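Local coordinates for Serine/threonine-protein kinase Tel1 (Chaetomium thermophilum, PDB 6SKY), which is a serine/threonine kinase of the ATM family that probably signals DNA damage by phosphorylating Ser/Thr-Gln sites in its substrates, at residues Asn1759-Ala1771 with Leu1787-Val1801. Residues are numbered along the deposited sequence; the frame is centred on the assembly and turned at random.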
loop_
_atom_site.group_PDB
_atom_site.type_symbol
_atom_site.label_atom_id
_atom_site.label_comp_id
_atom_site.label_asym_id
_atom_site.label_seq_id
_atom_site.Cartn_x
_atom_site.Cartn_y
_atom_site.Cartn_z
ATOM N N ASN A 1759 35.163 42.432 20.915
ATOM C CA ASN A 1759 35.109 43.802 20.421
ATOM C C ASN A 1759 35.353 43.832 18.917
ATOM O O ASN A 1759 36.144 43.041 18.402
ATOM C CB ASN A 1759 36.134 44.683 21.126
ATOM C CG ASN A 1759 37.520 44.105 21.087
ATOM O OD1 ASN A 1759 37.691 42.892 21.077
ATOM N ND2 ASN A 1759 38.525 44.971 21.071
ATOM N N PRO A 1760 34.704 44.740 18.200
ATOM C CA PRO A 1760 34.739 44.700 16.733
ATOM C C PRO A 1760 36.108 44.937 16.119
ATOM O O PRO A 1760 36.222 45.028 14.895
ATOM C CB PRO A 1760 33.765 45.815 16.338
ATOM C CG PRO A 1760 32.882 45.975 17.513
ATOM C CD PRO A 1760 33.756 45.747 18.695
ATOM N N ASN A 1761 37.148 45.055 16.938
ATOM C CA ASN A 1761 38.505 45.233 16.442
ATOM C C ASN A 1761 39.434 44.142 16.951
ATOM O O ASN A 1761 40.632 44.366 17.105
ATOM C CB ASN A 1761 39.045 46.608 16.821
ATOM C CG ASN A 1761 38.373 47.723 16.062
ATOM O OD1 ASN A 1761 37.637 48.523 16.634
ATOM N ND2 ASN A 1761 38.626 47.787 14.765
ATOM N N TRP A 1762 38.894 42.955 17.219
ATOM C CA TRP A 1762 39.732 41.847 17.657
ATOM C C TRP A 1762 40.726 41.461 16.575
ATOM O O TRP A 1762 41.915 41.264 16.844
ATOM C CB TRP A 1762 38.860 40.655 18.036
ATOM C CG TRP A 1762 39.607 39.380 18.217
ATOM C CD1 TRP A 1762 40.359 39.022 19.284
ATOM C CD2 TRP A 1762 39.654 38.279 17.308
ATOM N NE1 TRP A 1762 40.881 37.775 19.096
ATOM C CE2 TRP A 1762 40.460 37.298 17.887
ATOM C CE3 TRP A 1762 39.096 38.035 16.054
ATOM C CZ2 TRP A 1762 40.723 36.095 17.261
ATOM C CZ3 TRP A 1762 39.359 36.846 15.438
ATOM C CH2 TRP A 1762 40.163 35.891 16.038
ATOM N N SER A 1763 40.252 41.360 15.335
ATOM C CA SER A 1763 41.107 40.916 14.244
ATOM C C SER A 1763 42.264 41.873 14.018
ATOM O O SER A 1763 43.396 41.440 13.801
ATOM C CB SER A 1763 40.283 40.772 12.973
ATOM O OG SER A 1763 39.380 41.850 12.854
ATOM N N GLN A 1764 42.003 43.177 14.081
ATOM C CA GLN A 1764 43.043 44.164 13.814
ATOM C C GLN A 1764 44.119 44.143 14.888
ATOM O O GLN A 1764 45.319 44.122 14.584
ATOM C CB GLN A 1764 42.408 45.543 13.706
ATOM C CG GLN A 1764 43.358 46.681 13.910
ATOM C CD GLN A 1764 42.633 47.995 14.036
ATOM O OE1 GLN A 1764 41.501 48.134 13.582
ATOM N NE2 GLN A 1764 43.275 48.966 14.668
ATOM N N HIS A 1765 43.707 44.129 16.153
ATOM C CA HIS A 1765 44.665 44.070 17.247
ATOM C C HIS A 1765 45.479 42.786 17.205
ATOM O O HIS A 1765 46.704 42.814 17.367
ATOM C CB HIS A 1765 43.933 44.199 18.576
ATOM C CG HIS A 1765 43.136 45.457 18.705
ATOM N ND1 HIS A 1765 43.504 46.635 18.093
ATOM C CD2 HIS A 1765 41.993 45.724 19.378
ATOM C CE1 HIS A 1765 42.618 47.571 18.378
ATOM N NE2 HIS A 1765 41.690 47.044 19.154
ATOM N N LEU A 1766 44.820 41.647 16.983
ATOM C CA LEU A 1766 45.539 40.377 16.967
ATOM C C LEU A 1766 46.470 40.280 15.769
ATOM O O LEU A 1766 47.575 39.742 15.880
ATOM C CB LEU A 1766 44.553 39.217 16.974
ATOM C CG LEU A 1766 45.173 37.829 17.039
ATOM C CD1 LEU A 1766 46.024 37.690 18.265
ATOM C CD2 LEU A 1766 44.098 36.796 17.046
ATOM N N ALA A 1767 46.056 40.809 14.622
ATOM C CA ALA A 1767 46.921 40.797 13.454
ATOM C C ALA A 1767 48.158 41.642 13.681
ATOM O O ALA A 1767 49.264 41.237 13.315
ATOM C CB ALA A 1767 46.151 41.284 12.232
ATOM N N ILE A 1768 47.999 42.820 14.289
ATOM C CA ILE A 1768 49.163 43.647 14.596
ATOM C C ILE A 1768 50.074 42.937 15.585
ATOM O O ILE A 1768 51.299 42.912 15.418
ATOM C CB ILE A 1768 48.721 45.020 15.125
ATOM C CG1 ILE A 1768 47.970 45.787 14.047
ATOM C CG2 ILE A 1768 49.913 45.818 15.563
ATOM C CD1 ILE A 1768 47.355 47.060 14.540
ATOM N N ARG A 1769 49.492 42.348 16.632
ATOM C CA ARG A 1769 50.288 41.669 17.648
ATOM C C ARG A 1769 51.087 40.519 17.056
ATOM O O ARG A 1769 52.225 40.270 17.465
ATOM C CB ARG A 1769 49.376 41.167 18.760
ATOM C CG ARG A 1769 50.067 40.360 19.823
ATOM C CD ARG A 1769 50.721 41.248 20.850
ATOM N NE ARG A 1769 50.401 40.805 22.200
ATOM C CZ ARG A 1769 51.072 39.867 22.861
ATOM N NH1 ARG A 1769 50.702 39.527 24.087
ATOM N NH2 ARG A 1769 52.113 39.269 22.299
ATOM N N LEU A 1770 50.506 39.805 16.090
ATOM C CA LEU A 1770 51.213 38.704 15.445
ATOM C C LEU A 1770 52.282 39.216 14.492
ATOM O O LEU A 1770 53.417 38.731 14.504
ATOM C CB LEU A 1770 50.224 37.811 14.699
ATOM C CG LEU A 1770 49.334 36.913 15.544
ATOM C CD1 LEU A 1770 48.351 36.185 14.663
ATOM C CD2 LEU A 1770 50.187 35.934 16.307
ATOM N N ALA A 1771 51.938 40.194 13.655
ATOM C CA ALA A 1771 52.881 40.676 12.657
ATOM C C ALA A 1771 54.076 41.373 13.289
ATOM O O ALA A 1771 55.159 41.391 12.696
ATOM C CB ALA A 1771 52.178 41.618 11.684
ATOM N N LEU A 1787 47.175 47.794 8.632
ATOM C CA LEU A 1787 46.186 47.088 9.437
ATOM C C LEU A 1787 45.458 48.041 10.366
ATOM O O LEU A 1787 44.256 47.886 10.602
ATOM C CB LEU A 1787 46.853 45.969 10.233
ATOM C CG LEU A 1787 47.309 44.750 9.434
ATOM C CD1 LEU A 1787 48.298 43.942 10.226
ATOM C CD2 LEU A 1787 46.128 43.901 9.070
ATOM N N SER A 1788 46.161 49.045 10.890
ATOM C CA SER A 1788 45.527 49.972 11.820
ATOM C C SER A 1788 44.720 51.047 11.103
ATOM O O SER A 1788 43.656 51.448 11.585
ATOM C CB SER A 1788 46.585 50.608 12.713
ATOM O OG SER A 1788 47.765 50.847 11.974
ATOM N N LYS A 1789 45.199 51.528 9.957
ATOM C CA LYS A 1789 44.511 52.625 9.283
ATOM C C LYS A 1789 43.330 52.128 8.460
ATOM O O LYS A 1789 42.181 52.483 8.734
ATOM C CB LYS A 1789 45.488 53.389 8.392
ATOM C CG LYS A 1789 46.753 53.843 9.092
ATOM C CD LYS A 1789 46.534 55.060 9.955
ATOM C CE LYS A 1789 47.866 55.675 10.333
ATOM N NZ LYS A 1789 47.707 57.033 10.919
ATOM N N VAL A 1790 43.594 51.299 7.450
ATOM C CA VAL A 1790 42.555 50.904 6.508
ATOM C C VAL A 1790 41.482 50.091 7.215
ATOM O O VAL A 1790 41.775 49.254 8.077
ATOM C CB VAL A 1790 43.161 50.115 5.341
ATOM C CG1 VAL A 1790 42.122 49.879 4.276
ATOM C CG2 VAL A 1790 44.341 50.854 4.774
ATOM N N LYS A 1791 40.231 50.331 6.847
ATOM C CA LYS A 1791 39.093 49.680 7.475
ATOM C C LYS A 1791 38.741 48.400 6.730
ATOM O O LYS A 1791 38.635 48.398 5.502
ATOM C CB LYS A 1791 37.893 50.622 7.494
ATOM C CG LYS A 1791 36.561 49.932 7.665
ATOM C CD LYS A 1791 35.418 50.923 7.540
ATOM C CE LYS A 1791 34.074 50.232 7.657
ATOM N NZ LYS A 1791 32.951 51.207 7.704
ATOM N N GLY A 1792 38.552 47.319 7.478
ATOM C CA GLY A 1792 38.209 46.046 6.889
ATOM C C GLY A 1792 39.354 45.308 6.245
ATOM O O GLY A 1792 39.119 44.286 5.599
ATOM N N PHE A 1793 40.582 45.794 6.394
ATOM C CA PHE A 1793 41.732 45.117 5.816
ATOM C C PHE A 1793 42.188 43.953 6.674
ATOM O O PHE A 1793 42.668 42.947 6.143
ATOM C CB PHE A 1793 42.874 46.110 5.635
ATOM C CG PHE A 1793 44.075 45.543 4.955
ATOM C CD1 PHE A 1793 44.126 45.449 3.586
ATOM C CD2 PHE A 1793 45.166 45.137 5.681
ATOM C CE1 PHE A 1793 45.228 44.942 2.962
ATOM C CE2 PHE A 1793 46.269 44.630 5.055
ATOM C CZ PHE A 1793 46.299 44.532 3.697
ATOM N N ALA A 1794 42.040 44.068 7.991
ATOM C CA ALA A 1794 42.519 43.025 8.888
ATOM C C ALA A 1794 41.725 41.742 8.721
ATOM O O ALA A 1794 42.295 40.650 8.757
ATOM C CB ALA A 1794 42.454 43.507 10.328
ATOM N N GLU A 1795 40.414 41.846 8.531
ATOM C CA GLU A 1795 39.622 40.647 8.308
ATOM C C GLU A 1795 39.963 39.979 6.986
ATOM O O GLU A 1795 39.896 38.752 6.883
ATOM C CB GLU A 1795 38.137 40.977 8.360
ATOM C CG GLU A 1795 37.627 41.266 9.752
ATOM C CD GLU A 1795 37.809 42.711 10.158
ATOM O OE1 GLU A 1795 37.711 43.593 9.279
ATOM O OE2 GLU A 1795 38.046 42.969 11.357
ATOM N N ARG A 1796 40.319 40.753 5.965
ATOM C CA ARG A 1796 40.680 40.147 4.692
ATOM C C ARG A 1796 42.077 39.553 4.722
ATOM O O ARG A 1796 42.363 38.630 3.958
ATOM C CB ARG A 1796 40.580 41.169 3.560
ATOM C CG ARG A 1796 39.268 41.903 3.513
ATOM C CD ARG A 1796 38.860 42.263 2.100
ATOM N NE ARG A 1796 39.863 43.046 1.389
ATOM C CZ ARG A 1796 40.022 44.360 1.515
ATOM N NH1 ARG A 1796 39.251 45.048 2.341
ATOM N NH2 ARG A 1796 40.963 44.986 0.821
ATOM N N ALA A 1797 42.950 40.056 5.589
ATOM C CA ALA A 1797 44.342 39.641 5.605
ATOM C C ALA A 1797 44.688 38.713 6.754
ATOM O O ALA A 1797 45.828 38.263 6.834
ATOM C CB ALA A 1797 45.251 40.865 5.655
ATOM N N PHE A 1798 43.746 38.420 7.639
ATOM C CA PHE A 1798 44.049 37.623 8.826
ATOM C C PHE A 1798 44.636 36.247 8.526
ATOM O O PHE A 1798 45.661 35.894 9.138
ATOM C CB PHE A 1798 42.779 37.521 9.671
ATOM C CG PHE A 1798 43.014 37.058 11.056
ATOM C CD1 PHE A 1798 43.579 37.897 11.983
ATOM C CD2 PHE A 1798 42.657 35.789 11.441
ATOM C CE1 PHE A 1798 43.793 37.476 13.253
ATOM C CE2 PHE A 1798 42.870 35.367 12.714
ATOM C CZ PHE A 1798 43.438 36.211 13.621
ATOM N N PRO A 1799 44.064 35.425 7.637
ATOM C CA PRO A 1799 44.656 34.102 7.412
ATOM C C PRO A 1799 46.071 34.155 6.883
ATOM O O PRO A 1799 46.909 33.347 7.290
ATOM C CB PRO A 1799 43.698 33.473 6.400
ATOM C CG PRO A 1799 42.453 34.167 6.594
ATOM C CD PRO A 1799 42.818 35.566 6.870
ATOM N N PHE A 1800 46.361 35.085 5.979
ATOM C CA PHE A 1800 47.699 35.174 5.419
ATOM C C PHE A 1800 48.715 35.543 6.484
ATOM O O PHE A 1800 49.825 35.009 6.505
ATOM C CB PHE A 1800 47.718 36.190 4.287
ATOM C CG PHE A 1800 46.731 35.906 3.210
ATOM C CD1 PHE A 1800 46.773 34.726 2.511
ATOM C CD2 PHE A 1800 45.772 36.821 2.882
ATOM C CE1 PHE A 1800 45.873 34.468 1.524
ATOM C CE2 PHE A 1800 44.876 36.558 1.891
ATOM C CZ PHE A 1800 44.931 35.382 1.215
ATOM N N VAL A 1801 48.346 36.443 7.391
ATOM C CA VAL A 1801 49.258 36.835 8.456
ATOM C C VAL A 1801 49.513 35.666 9.390
ATOM O O VAL A 1801 50.662 35.376 9.748
ATOM C CB VAL A 1801 48.701 38.049 9.214
ATOM C CG1 VAL A 1801 49.592 38.396 10.369
ATOM C CG2 VAL A 1801 48.572 39.225 8.290
#
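Ser1788 OG turns back into its own helix, where its single proton is shared between the carbonyls of Pro1784 and Pro1785, and its CB lies 4.1 Å from Ile1768 CD1. With the hydroxyl engaged there, what it offers helix 1762-1771 is carbon. Next to it, Ile1768 and Leu1787 run antiparallel, side by side, Ile1768 CG1 lying 4.0 Å from Leu1787 CB, while the two methyls of Leu1787 reach Ala1767 CB. The extended chain of Gln1764 runs along the end of helix 1783-1789, its CG 3.6 Å from Leu1787 O. Ala1794 CB presses on the backbone of the same glutamine, 3.6 Å from Gln1764 CA; the small side chain of Ala1794 allows its CA to come 5.1 Å from Gln1764 CA.

Phe1798 is a knob seated among Trp1762, Ser1763, Leu1766 and Ala1767. Its CG lies anti to the backbone N (chi1 -165°), which swings the ring across to helix 1762-1771. Leu1766 CD2 meets the ring edge in plane, 3.5 Å from Phe1798 CZ, and the Trp1762 six-membered ring lies obliquely to it, planes at 45°. Farther along, Val1801 CG1 touches Ala1771 CB at 4.3 Å.

The axes of 1762-1771 and 1793-1801 cross at 44°, 8.4 Å apart, joining two helices of the alpha solenoid, with 1778-1781 and 1783-1789 between them in sequence. Helix 1836-1849 packs on Trp1762 and Phe1798, and helix 1670-1684 on Ala1797 and Phe1800.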